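Local coordinates for protein CsuE (Acinetobacter baumannii, PDB 6FJY) that forms the tip adhesin subunit of archaic chaperone-usher Csu pili, assembled through the chaperone CsuC, and probably mediates attachment to surfaces in biofilm formation, at residues N95-S98 with N103-F106; V135-V138 with G144-F147; P201-M206 with K249-D254; T214-S219 with Q281-T286. All blocks are in the same frame, centred on the assembly; numbering follows the deposited sequence.

Contact 1: residues N95-S98 with N103-F106; sequences NLFS and NLPF
F97 sets its CG anti to its own carbonyl carbon, which brings the CD1-CE1 side of the ring to L104 CB, while in L104 a CG anti to the backbone N (chi1 -170°) and a chi2 of 62° together turn the CD1 branch to L96 CB. The two segments flank a loop of four residues and close it with a single antiparallel beta bridge where strand 103-110 begins, in the N-terminal half of a protein built on Ig-like beta sandwiches. S98 and N103 form the hydrogen-bonded pair. S98 N donates to N103 O over 3.0 Å in a nearly straight bond (165° at the hydrogen), and N103 N returns one to S98 O at 2.9 Å, noticeably more bent. Beside this polar closure lies an apolar seam. CE1 of F97 comes within 4.0 Å of L104 CB, the two side chains crossing at a slant, and L96 CB meets L104 CD1 at 3.8 Å. Branched leucines and a flat phenyl suit this position because each presents hydrocarbon to the next. The F97 ring also packs on F38, L33 and C35, the last being disulfide-bonded to C2. The amide of N103 serves a different neighbour, its OD1 being hydrogen-bonded to S34 OG. The bridge is single, consistent with P105 having no N-H to offer L96 O: that carbonyl oxygen instead rests against the proline ring, with L96 O only 3.2 Å from P105 CD.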
loop_
_atom_site.group_PDB
_atom_site.type_symbol
_atom_site.label_atom_id
_atom_site.label_comp_id
_atom_site.label_asym_id
_atom_site.label_seq_id
_atom_site.Cartn_x
_atom_site.Cartn_y
_atom_site.Cartn_z
ATOM N N ASN D 95 -15.973 -28.407 -7.383
ATOM C CA ASN D 95 -14.573 -28.020 -7.280
ATOM C C ASN D 95 -14.352 -26.515 -7.465
ATOM O O ASN D 95 -13.201 -26.074 -7.515
ATOM C CB ASN D 95 -13.698 -28.852 -8.234
ATOM C CG ASN D 95 -14.059 -28.684 -9.676
ATOM O OD1 ASN D 95 -14.401 -27.594 -10.133
ATOM N ND2 ASN D 95 -13.971 -29.772 -10.419
ATOM N N LEU D 96 -15.426 -25.721 -7.518
ATOM C CA LEU D 96 -15.316 -24.273 -7.379
ATOM C C LEU D 96 -15.266 -23.822 -5.923
ATOM O O LEU D 96 -14.893 -22.674 -5.649
ATOM C CB LEU D 96 -16.488 -23.586 -8.083
ATOM C CG LEU D 96 -16.447 -23.773 -9.600
ATOM C CD1 LEU D 96 -17.372 -22.821 -10.327
ATOM C CD2 LEU D 96 -14.986 -23.657 -10.130
ATOM N N PHE D 97 -15.646 -24.683 -4.986
ATOM C CA PHE D 97 -15.507 -24.345 -3.576
ATOM C C PHE D 97 -14.029 -24.282 -3.235
ATOM O O PHE D 97 -13.302 -25.264 -3.412
ATOM C CB PHE D 97 -16.234 -25.365 -2.706
ATOM C CG PHE D 97 -17.711 -25.386 -2.929
ATOM C CD1 PHE D 97 -18.497 -24.319 -2.524
ATOM C CD2 PHE D 97 -18.321 -26.469 -3.542
ATOM C CE1 PHE D 97 -19.866 -24.328 -2.734
ATOM C CE2 PHE D 97 -19.690 -26.488 -3.746
ATOM C CZ PHE D 97 -20.464 -25.412 -3.346
ATOM N N SER D 98 -13.586 -23.126 -2.751
ATOM C CA SER D 98 -12.171 -22.821 -2.602
ATOM C C SER D 98 -11.824 -22.575 -1.142
ATOM O O SER D 98 -12.571 -21.920 -0.412
ATOM C CB SER D 98 -11.791 -21.592 -3.434
ATOM O OG SER D 98 -10.434 -21.243 -3.252
ATOM N N ASN D 103 -15.371 -21.677 0.414
ATOM C CA ASN D 103 -16.055 -20.481 -0.043
ATOM C C ASN D 103 -16.308 -20.561 -1.538
ATOM O O ASN D 103 -15.391 -20.805 -2.327
ATOM C CB ASN D 103 -15.238 -19.235 0.288
ATOM C CG ASN D 103 -15.242 -18.915 1.769
ATOM O OD1 ASN D 103 -16.131 -19.340 2.509
ATOM N ND2 ASN D 103 -14.237 -18.167 2.212
ATOM N N LEU D 104 -17.553 -20.375 -1.928
ATOM C CA LEU D 104 -17.842 -20.188 -3.332
ATOM C C LEU D 104 -17.444 -18.766 -3.691
ATOM O O LEU D 104 -17.949 -17.821 -3.075
ATOM C CB LEU D 104 -19.308 -20.431 -3.629
ATOM C CG LEU D 104 -19.611 -20.477 -5.119
ATOM C CD1 LEU D 104 -18.855 -21.619 -5.785
ATOM C CD2 LEU D 104 -21.088 -20.620 -5.321
ATOM N N PRO D 105 -16.505 -18.570 -4.614
ATOM C CA PRO D 105 -15.985 -17.225 -4.860
ATOM C C PRO D 105 -16.738 -16.479 -5.947
ATOM O O PRO D 105 -17.182 -17.047 -6.947
ATOM C CB PRO D 105 -14.541 -17.499 -5.300
ATOM C CG PRO D 105 -14.629 -18.809 -5.991
ATOM C CD PRO D 105 -15.675 -19.605 -5.259
ATOM N N PHE D 106 -16.901 -15.187 -5.708
ATOM C CA PHE D 106 -17.233 -14.202 -6.721
ATOM C C PHE D 106 -16.019 -13.302 -6.922
ATOM O O PHE D 106 -15.052 -13.343 -6.154
ATOM C CB PHE D 106 -18.459 -13.371 -6.317
ATOM C CG PHE D 106 -19.787 -14.049 -6.555
ATOM C CD1 PHE D 106 -19.866 -15.397 -6.859
ATOM C CD2 PHE D 106 -20.963 -13.318 -6.482
ATOM C CE1 PHE D 106 -21.097 -16.004 -7.076
ATOM C CE2 PHE D 106 -22.192 -13.917 -6.700
ATOM C CZ PHE D 106 -22.259 -15.262 -6.996
#

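Contact 2: residues V135-V138 with G144-F147; sequences VPAV and GVFF
V135 and F147 form an antiparallel hydrogen-bonded pair, followed by P136 with F146 as a non-hydrogen-bonded pair, in the beta hairpin of strands 119-136 and 146-148. V135 N donates to F147 O at 2.7 Å and nearly straight (170°), F147 N donates back to V135 O at 2.7 Å, and A137 N reaches V145 O at a longer 3.2 Å, carrying the pairing one step beyond the strands. V135 O also receives the CA-H of F146. Proline is well placed at 136, where no N-H is needed to bond the partner strand. Side chains alternate between the two faces of the hairpin. On one, P136 CB lies 3.8 Å from F146 CE2, a ring packing obliquely on the pyrrolidine. On the other, V135 and F147 stand beside each other and both touch C2. With CG anti to its carbonyl carbon (chi1 -53°), F147 turns one face of its ring to A137, whose methyl sits over that face 3.9 Å from the centroid and 29° off the normal, a CH-pi contact. A137 CB comes to 3.4 Å from F147 CZ, an approach that a side chain as small as alanine's allows, and the CG1 branch of V145 flanks the same methyl. Every polar group used across the contact is a backbone one, while all the side chains that meet are apolar. The hairpin end is therefore held by peptide hydrogen bonds between the strand ends and by hydrophobic packing on either face, without any charge.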
loop_
_atom_site.group_PDB
_atom_site.type_symbol
_atom_site.label_atom_id
_atom_site.label_comp_id
_atom_site.label_asym_id
_atom_site.label_seq_id
_atom_site.Cartn_x
_atom_site.Cartn_y
_atom_site.Cartn_z
ATOM N N VAL D 135 -26.140 -30.022 -2.543
ATOM C CA VAL D 135 -24.746 -30.400 -2.754
ATOM C C VAL D 135 -24.530 -31.791 -2.174
ATOM O O VAL D 135 -24.899 -32.030 -1.019
ATOM C CB VAL D 135 -23.779 -29.393 -2.108
ATOM C CG1 VAL D 135 -22.344 -29.729 -2.488
ATOM C CG2 VAL D 135 -24.152 -27.974 -2.521
ATOM N N PRO D 136 -23.935 -32.716 -2.923
ATOM C CA PRO D 136 -23.637 -34.039 -2.368
ATOM C C PRO D 136 -22.535 -33.964 -1.324
ATOM O O PRO D 136 -21.597 -33.174 -1.430
ATOM C CB PRO D 136 -23.196 -34.847 -3.595
ATOM C CG PRO D 136 -22.719 -33.819 -4.569
ATOM C CD PRO D 136 -23.546 -32.596 -4.339
ATOM N N ALA D 137 -22.675 -34.798 -0.299
ATOM C CA ALA D 137 -21.766 -34.853 0.837
ATOM C C ALA D 137 -20.803 -36.023 0.692
ATOM O O ALA D 137 -21.068 -36.997 -0.020
ATOM C CB ALA D 137 -22.551 -34.987 2.145
ATOM N N VAL D 138 -19.661 -35.913 1.377
ATOM C CA VAL D 138 -18.735 -37.037 1.407
ATOM C C VAL D 138 -19.439 -38.234 2.040
ATOM O O VAL D 138 -20.342 -38.090 2.874
ATOM C CB VAL D 138 -17.435 -36.703 2.160
ATOM C CG1 VAL D 138 -16.532 -35.866 1.298
ATOM C CG2 VAL D 138 -17.732 -35.970 3.469
ATOM N N GLY D 144 -25.612 -41.074 0.773
ATOM C CA GLY D 144 -26.842 -40.489 0.282
ATOM C C GLY D 144 -27.236 -39.177 0.914
ATOM O O GLY D 144 -28.397 -38.770 0.781
ATOM N N VAL D 145 -26.314 -38.501 1.600
ATOM C CA VAL D 145 -26.609 -37.258 2.306
ATOM C C VAL D 145 -26.340 -36.088 1.371
ATOM O O VAL D 145 -25.423 -36.133 0.543
ATOM C CB VAL D 145 -25.780 -37.156 3.605
ATOM C CG1 VAL D 145 -25.984 -35.815 4.282
ATOM C CG2 VAL D 145 -26.160 -38.277 4.568
ATOM N N PHE D 146 -27.159 -35.043 1.485
ATOM C CA PHE D 146 -27.022 -33.861 0.650
ATOM C C PHE D 146 -27.161 -32.608 1.500
ATOM O O PHE D 146 -28.014 -32.538 2.385
ATOM C CB PHE D 146 -28.061 -33.862 -0.481
ATOM C CG PHE D 146 -27.863 -34.966 -1.473
ATOM C CD1 PHE D 146 -28.426 -36.213 -1.263
ATOM C CD2 PHE D 146 -27.109 -34.761 -2.611
ATOM C CE1 PHE D 146 -28.236 -37.237 -2.171
ATOM C CE2 PHE D 146 -26.912 -35.778 -3.526
ATOM C CZ PHE D 146 -27.478 -37.018 -3.308
ATOM N N PHE D 147 -26.294 -31.632 1.237
ATOM C CA PHE D 147 -26.403 -30.316 1.853
ATOM C C PHE D 147 -27.367 -29.480 1.019
ATOM O O PHE D 147 -27.125 -29.237 -0.171
ATOM C CB PHE D 147 -25.033 -29.646 1.948
ATOM C CG PHE D 147 -23.978 -30.487 2.618
ATOM C CD1 PHE D 147 -24.266 -31.214 3.765
ATOM C CD2 PHE D 147 -22.691 -30.549 2.093
ATOM C CE1 PHE D 147 -23.288 -31.991 4.382
ATOM C CE2 PHE D 147 -21.703 -31.318 2.704
ATOM C CZ PHE D 147 -22.000 -32.042 3.855
#

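Contact 3: residues P201-M206 with K249-D254; sequences PVQSSM and KNSSND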
loop_
_atom_site.group_PDB
_atom_site.type_symbol
_atom_site.label_atom_id
_atom_site.label_comp_id
_atom_site.label_asym_id
_atom_site.label_seq_id
_atom_site.Cartn_x
_atom_site.Cartn_y
_atom_site.Cartn_z
ATOM N N PRO D 201 28.769 21.425 -17.818
ATOM C CA PRO D 201 27.716 20.976 -16.906
ATOM C C PRO D 201 26.500 20.496 -17.685
ATOM O O PRO D 201 26.270 20.866 -18.837
ATOM C CB PRO D 201 27.397 22.223 -16.073
ATOM C CG PRO D 201 27.900 23.372 -16.883
ATOM C CD PRO D 201 29.073 22.858 -17.660
ATOM N N VAL D 202 25.728 19.637 -17.031
ATOM C CA VAL D 202 24.577 18.970 -17.629
ATOM C C VAL D 202 23.351 19.290 -16.782
ATOM O O VAL D 202 23.335 19.021 -15.572
ATOM C CB VAL D 202 24.783 17.446 -17.719
ATOM C CG1 VAL D 202 23.578 16.767 -18.358
ATOM C CG2 VAL D 202 26.077 17.107 -18.449
ATOM N N GLN D 203 22.326 19.857 -17.411
ATOM C CA GLN D 203 21.028 20.028 -16.775
ATOM C C GLN D 203 20.169 18.820 -17.149
ATOM O O GLN D 203 19.914 18.574 -18.333
ATOM C CB GLN D 203 20.380 21.345 -17.198
ATOM C CG GLN D 203 19.174 21.745 -16.342
ATOM C CD GLN D 203 18.539 23.068 -16.761
ATOM O OE1 GLN D 203 17.381 23.110 -17.184
ATOM N NE2 GLN D 203 19.292 24.154 -16.629
ATOM N N SER D 204 19.754 18.049 -16.138
ATOM C CA SER D 204 18.832 16.935 -16.332
ATOM C C SER D 204 17.626 17.086 -15.412
ATOM O O SER D 204 17.352 18.183 -14.914
ATOM C CB SER D 204 19.535 15.594 -16.089
ATOM O OG SER D 204 18.659 14.500 -16.294
ATOM N N SER D 205 16.896 15.997 -15.181
ATOM C CA SER D 205 15.704 16.063 -14.353
ATOM C C SER D 205 15.346 14.672 -13.846
ATOM O O SER D 205 15.767 13.654 -14.402
ATOM C CB SER D 205 14.526 16.679 -15.123
ATOM O OG SER D 205 14.079 15.848 -16.184
ATOM N N MET D 206 14.572 14.654 -12.761
ATOM C CA MET D 206 13.941 13.455 -12.230
ATOM C C MET D 206 12.432 13.651 -12.262
ATOM O O MET D 206 11.934 14.778 -12.173
ATOM C CB MET D 206 14.404 13.161 -10.791
ATOM C CG MET D 206 15.856 12.757 -10.676
ATOM S SD MET D 206 16.404 12.661 -8.984
ATOM C CE MET D 206 14.961 11.939 -8.315
ATOM N N LYS D 249 20.212 22.085 -7.512
ATOM C CA LYS D 249 18.795 22.243 -7.827
ATOM C C LYS D 249 18.614 23.279 -8.931
ATOM O O LYS D 249 19.221 24.353 -8.886
ATOM C CB LYS D 249 18.010 22.673 -6.585
ATOM C CG LYS D 249 18.213 21.833 -5.315
ATOM C CD LYS D 249 17.287 22.326 -4.191
ATOM C CE LYS D 249 17.744 21.835 -2.820
ATOM N NZ LYS D 249 16.885 22.350 -1.697
ATOM N N ASN D 250 17.787 22.947 -9.925
ATOM C CA ASN D 250 17.440 23.829 -11.053
ATOM C C ASN D 250 18.740 24.373 -11.649
ATOM O O ASN D 250 19.672 23.590 -11.878
ATOM C CB ASN D 250 16.439 24.877 -10.581
ATOM C CG ASN D 250 15.172 24.263 -9.988
ATOM O OD1 ASN D 250 14.502 23.433 -10.615
ATOM N ND2 ASN D 250 14.849 24.663 -8.765
ATOM N N SER D 251 18.844 25.678 -11.917
ATOM C CA SER D 251 20.075 26.288 -12.415
ATOM C C SER D 251 20.778 27.119 -11.346
ATOM O O SER D 251 21.465 28.089 -11.666
ATOM C CB SER D 251 19.793 27.164 -13.637
ATOM O OG SER D 251 19.249 26.416 -14.713
ATOM N N SER D 252 20.617 26.752 -10.076
ATOM C CA SER D 252 21.030 27.584 -8.952
ATOM C C SER D 252 22.269 27.006 -8.267
ATOM O O SER D 252 22.940 26.114 -8.793
ATOM C CB SER D 252 19.864 27.749 -7.965
ATOM O OG SER D 252 19.511 26.515 -7.365
ATOM N N ASN D 253 22.574 27.537 -7.082
ATOM C CA ASN D 253 23.712 27.112 -6.277
ATOM C C ASN D 253 23.300 26.322 -5.044
ATOM O O ASN D 253 24.172 25.893 -4.285
ATOM C CB ASN D 253 24.544 28.326 -5.836
ATOM C CG ASN D 253 25.314 28.965 -6.978
ATOM O OD1 ASN D 253 25.648 28.311 -7.964
ATOM N ND2 ASN D 253 25.607 30.255 -6.840
ATOM N N ASP D 254 22.004 26.142 -4.809
ATOM C CA ASP D 254 21.546 25.347 -3.678
ATOM C C ASP D 254 21.950 23.896 -3.897
ATOM O O ASP D 254 21.615 23.298 -4.925
ATOM C CB ASP D 254 20.036 25.463 -3.515
ATOM C CG ASP D 254 19.625 26.757 -2.854
ATOM O OD1 ASP D 254 20.523 27.509 -2.424
ATOM O OD2 ASP D 254 18.404 27.017 -2.769
#
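A type II' beta turn from K249 to S252, at the end of strand 242-249 in the spore coat protein U domain, brings S251 up to Q203 on strand 202-210. Only these two side chains touch, and both are exposed. Q203 keeps its chain fully stretched, CG anti to the backbone N (chi1 -167°) and extended onward, which carries its amide to the turn. NE2 of Q203 stops 3.0 Å from S251 OG, yet the angle is poor and no hydrogen bond forms, so the approach is a loose polar one. A long polar glutamine and a short serine are apt for such a solvent-facing position. Within the turn, K249 O accepts both S252 N (3.0 Å) and S252 OG (2.7 Å), so the side chain of S252 shares the acceptor of the turn's closing bond. N250, the first of the two central residues, has a positive phi, which asparagine tolerates better than most residues. Strand 279-289 runs between the two partners, pairing antiparallel with both 202-210 and 242-249; Q203 and N250 each rest on its V284, so the side chains of Q203 and S251 reach toward each other across this middle strand.

Contact 4: residues T214-S219 with Q281-T286; sequences TPYYVS and QNYVFT
The backbones of 214-219 and 281-286 are not paired as neighbouring strands: their closest CA atoms, those of V218 and Y283, stand 9.5 Å apart, a separation in keeping with opposed sheets of an Ig-like sandwich filled by side chains. Strand 217-220 pairs with 263-264 and 302-311, whereas 279-289 pairs with 202-210, 242-249 and 270-271. From these two sides Y216 and Y283 come from opposite directions. In Y216, CG sits between the backbone N and the carbonyl carbon (chi1 55°), and this directs the ring into the interior, where its OH lies at the edge of the Y283 ring, close to that ring's plane. A weak hydrogen bond of 3.0 Å runs from Y283 OH to Y216 OH, and it is less sure because Y216 OH lies too close to Q281 in the model. The rings also touch by carbon, Y216 CE2 to Y283 CZ at 4.1 Å, and the CG2 branch of V218 comes 4.0 Å from Y283 CZ, a branched aliphatic filling the place beside the phenol. The Y283 ring is met edge-to-face by W263, and on the outer side Y217 packs on F194 of the chaperone CsuC. Tyrosine suits a buried place that takes apolar bulk and tolerates a hydroxyl: the contact is mainly packing of rings and V218, with the hydroxyl pair a weak and uncertain polar addition.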
loop_
_atom_site.group_PDB
_atom_site.type_symbol
_atom_site.label_atom_id
_atom_site.label_comp_id
_atom_site.label_asym_id
_atom_site.label_seq_id
_atom_site.Cartn_x
_atom_site.Cartn_y
_atom_site.Cartn_z
ATOM N N THR D 214 -0.076 12.433 -0.620
ATOM C CA THR D 214 1.143 11.634 -0.721
ATOM C C THR D 214 2.378 12.518 -0.800
ATOM O O THR D 214 3.046 12.577 -1.840
ATOM C CB THR D 214 1.115 10.720 -1.939
ATOM O OG1 THR D 214 -0.212 10.226 -2.137
ATOM C CG2 THR D 214 2.060 9.547 -1.712
ATOM N N PRO D 215 2.704 13.228 0.264
ATOM C CA PRO D 215 3.907 14.053 0.254
ATOM C C PRO D 215 5.130 13.184 0.471
ATOM O O PRO D 215 5.043 12.061 0.962
ATOM C CB PRO D 215 3.688 15.002 1.436
ATOM C CG PRO D 215 2.913 14.143 2.409
ATOM C CD PRO D 215 2.072 13.177 1.596
ATOM N N TYR D 216 6.287 13.743 0.120
ATOM C CA TYR D 216 7.545 13.037 0.297
ATOM C C TYR D 216 8.681 14.032 0.212
ATOM O O TYR D 216 8.522 15.150 -0.288
ATOM C CB TYR D 216 7.751 11.944 -0.753
ATOM C CG TYR D 216 7.640 12.476 -2.156
ATOM C CD1 TYR D 216 6.407 12.513 -2.794
ATOM C CD2 TYR D 216 8.753 12.960 -2.841
ATOM C CE1 TYR D 216 6.275 12.999 -4.067
ATOM C CE2 TYR D 216 8.627 13.456 -4.129
ATOM C CZ TYR D 216 7.379 13.466 -4.733
ATOM O OH TYR D 216 7.217 13.957 -5.998
ATOM N N TYR D 217 9.829 13.597 0.711
ATOM C CA TYR D 217 11.090 14.296 0.556
ATOM C C TYR D 217 12.002 13.485 -0.357
ATOM O O TYR D 217 11.999 12.248 -0.318
ATOM C CB TYR D 217 11.767 14.514 1.909
ATOM C CG TYR D 217 11.062 15.500 2.825
ATOM C CD1 TYR D 217 11.169 16.872 2.619
ATOM C CD2 TYR D 217 10.313 15.061 3.915
ATOM C CE1 TYR D 217 10.536 17.779 3.461
ATOM C CE2 TYR D 217 9.675 15.963 4.764
ATOM C CZ TYR D 217 9.793 17.318 4.528
ATOM O OH TYR D 217 9.176 18.214 5.354
ATOM N N VAL D 218 12.771 14.189 -1.183
ATOM C CA VAL D 218 13.752 13.589 -2.076
ATOM C C VAL D 218 15.126 14.038 -1.614
ATOM O O VAL D 218 15.420 15.237 -1.587
ATOM C CB VAL D 218 13.517 13.987 -3.541
ATOM C CG1 VAL D 218 14.355 13.126 -4.452
ATOM C CG2 VAL D 218 12.062 13.871 -3.903
ATOM N N SER D 219 15.974 13.080 -1.263
ATOM C CA SER D 219 17.343 13.368 -0.860
ATOM C C SER D 219 18.321 12.605 -1.748
ATOM O O SER D 219 17.996 11.562 -2.334
ATOM C CB SER D 219 17.582 13.009 0.605
ATOM O OG SER D 219 16.776 13.800 1.457
ATOM N N GLN D 281 5.507 15.172 -10.213
ATOM C CA GLN D 281 6.533 16.154 -9.890
ATOM C C GLN D 281 7.774 15.907 -10.736
ATOM O O GLN D 281 8.182 14.757 -10.943
ATOM C CB GLN D 281 6.937 16.111 -8.410
ATOM C CG GLN D 281 5.877 16.538 -7.427
ATOM C CD GLN D 281 4.887 15.437 -7.134
ATOM O OE1 GLN D 281 5.249 14.261 -7.036
ATOM N NE2 GLN D 281 3.626 15.811 -6.999
ATOM N N ASN D 282 8.381 16.990 -11.202
ATOM C CA ASN D 282 9.671 16.938 -11.867
ATOM C C ASN D 282 10.671 17.816 -11.123
ATOM O O ASN D 282 10.304 18.816 -10.502
ATOM C CB ASN D 282 9.548 17.356 -13.325
ATOM C CG ASN D 282 8.943 16.264 -14.177
ATOM O OD1 ASN D 282 9.647 15.361 -14.641
ATOM N ND2 ASN D 282 7.625 16.318 -14.364
ATOM N N TYR D 283 11.939 17.404 -11.154
ATOM C CA TYR D 283 13.005 18.077 -10.412
ATOM C C TYR D 283 14.173 18.301 -11.365
ATOM O O TYR D 283 14.926 17.373 -11.661
ATOM C CB TYR D 283 13.436 17.262 -9.192
ATOM C CG TYR D 283 12.319 16.954 -8.220
ATOM C CD1 TYR D 283 11.449 15.885 -8.443
ATOM C CD2 TYR D 283 12.144 17.720 -7.067
ATOM C CE1 TYR D 283 10.425 15.596 -7.546
ATOM C CE2 TYR D 283 11.124 17.445 -6.176
ATOM C CZ TYR D 283 10.269 16.384 -6.419
ATOM O OH TYR D 283 9.255 16.112 -5.536
ATOM N N VAL D 284 14.323 19.531 -11.826
ATOM C CA VAL D 284 15.439 19.913 -12.676
ATOM C C VAL D 284 16.670 20.092 -11.803
ATOM O O VAL D 284 16.589 20.597 -10.676
ATOM C CB VAL D 284 15.106 21.191 -13.473
ATOM C CG1 VAL D 284 16.311 21.669 -14.279
ATOM C CG2 VAL D 284 13.935 20.922 -14.395
ATOM N N PHE D 285 17.817 19.653 -12.312
ATOM C CA PHE D 285 19.045 19.705 -11.540
ATOM C C PHE D 285 20.232 19.762 -12.486
ATOM O O PHE D 285 20.150 19.369 -13.655
ATOM C CB PHE D 285 19.164 18.514 -10.576
ATOM C CG PHE D 285 19.349 17.177 -11.248
ATOM C CD1 PHE D 285 18.249 16.422 -11.636
ATOM C CD2 PHE D 285 20.621 16.656 -11.453
ATOM C CE1 PHE D 285 18.418 15.184 -12.235
ATOM C CE2 PHE D 285 20.795 15.419 -12.051
ATOM C CZ PHE D 285 19.696 14.684 -12.448
ATOM N N THR D 286 21.341 20.268 -11.957
ATOM C CA THR D 286 22.545 20.501 -12.735
ATOM C C THR D 286 23.699 19.768 -12.087
ATOM O O THR D 286 23.928 19.905 -10.880
ATOM C CB THR D 286 22.852 21.992 -12.836
ATOM O OG1 THR D 286 21.788 22.648 -13.535
ATOM C CG2 THR D 286 24.139 22.202 -13.590
#

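Contacts 3 and 4 belong to the C-terminal spore coat protein U domain, their centres 12 Å apart, and share strand 279-289: contact 4 packs its side chains in the buried interior, whereas contact 3 lies on the surface. A probable hydrogen bond from N250 N to V284 O (2.7 Å) joins them. Contacts 1 and 2, at the other end of the elongated chain, lie about 17 Å apart between centres and are both partly buried. Each combines backbone hydrogen bonds with apolar side chains, one closing a loop and the other a hairpin. Across the segments, side-chain hydroxyls meet partners in contacts 3 and 4: loosely at the surface in contact 3, by a weak and less sure bond in the core in contact 4.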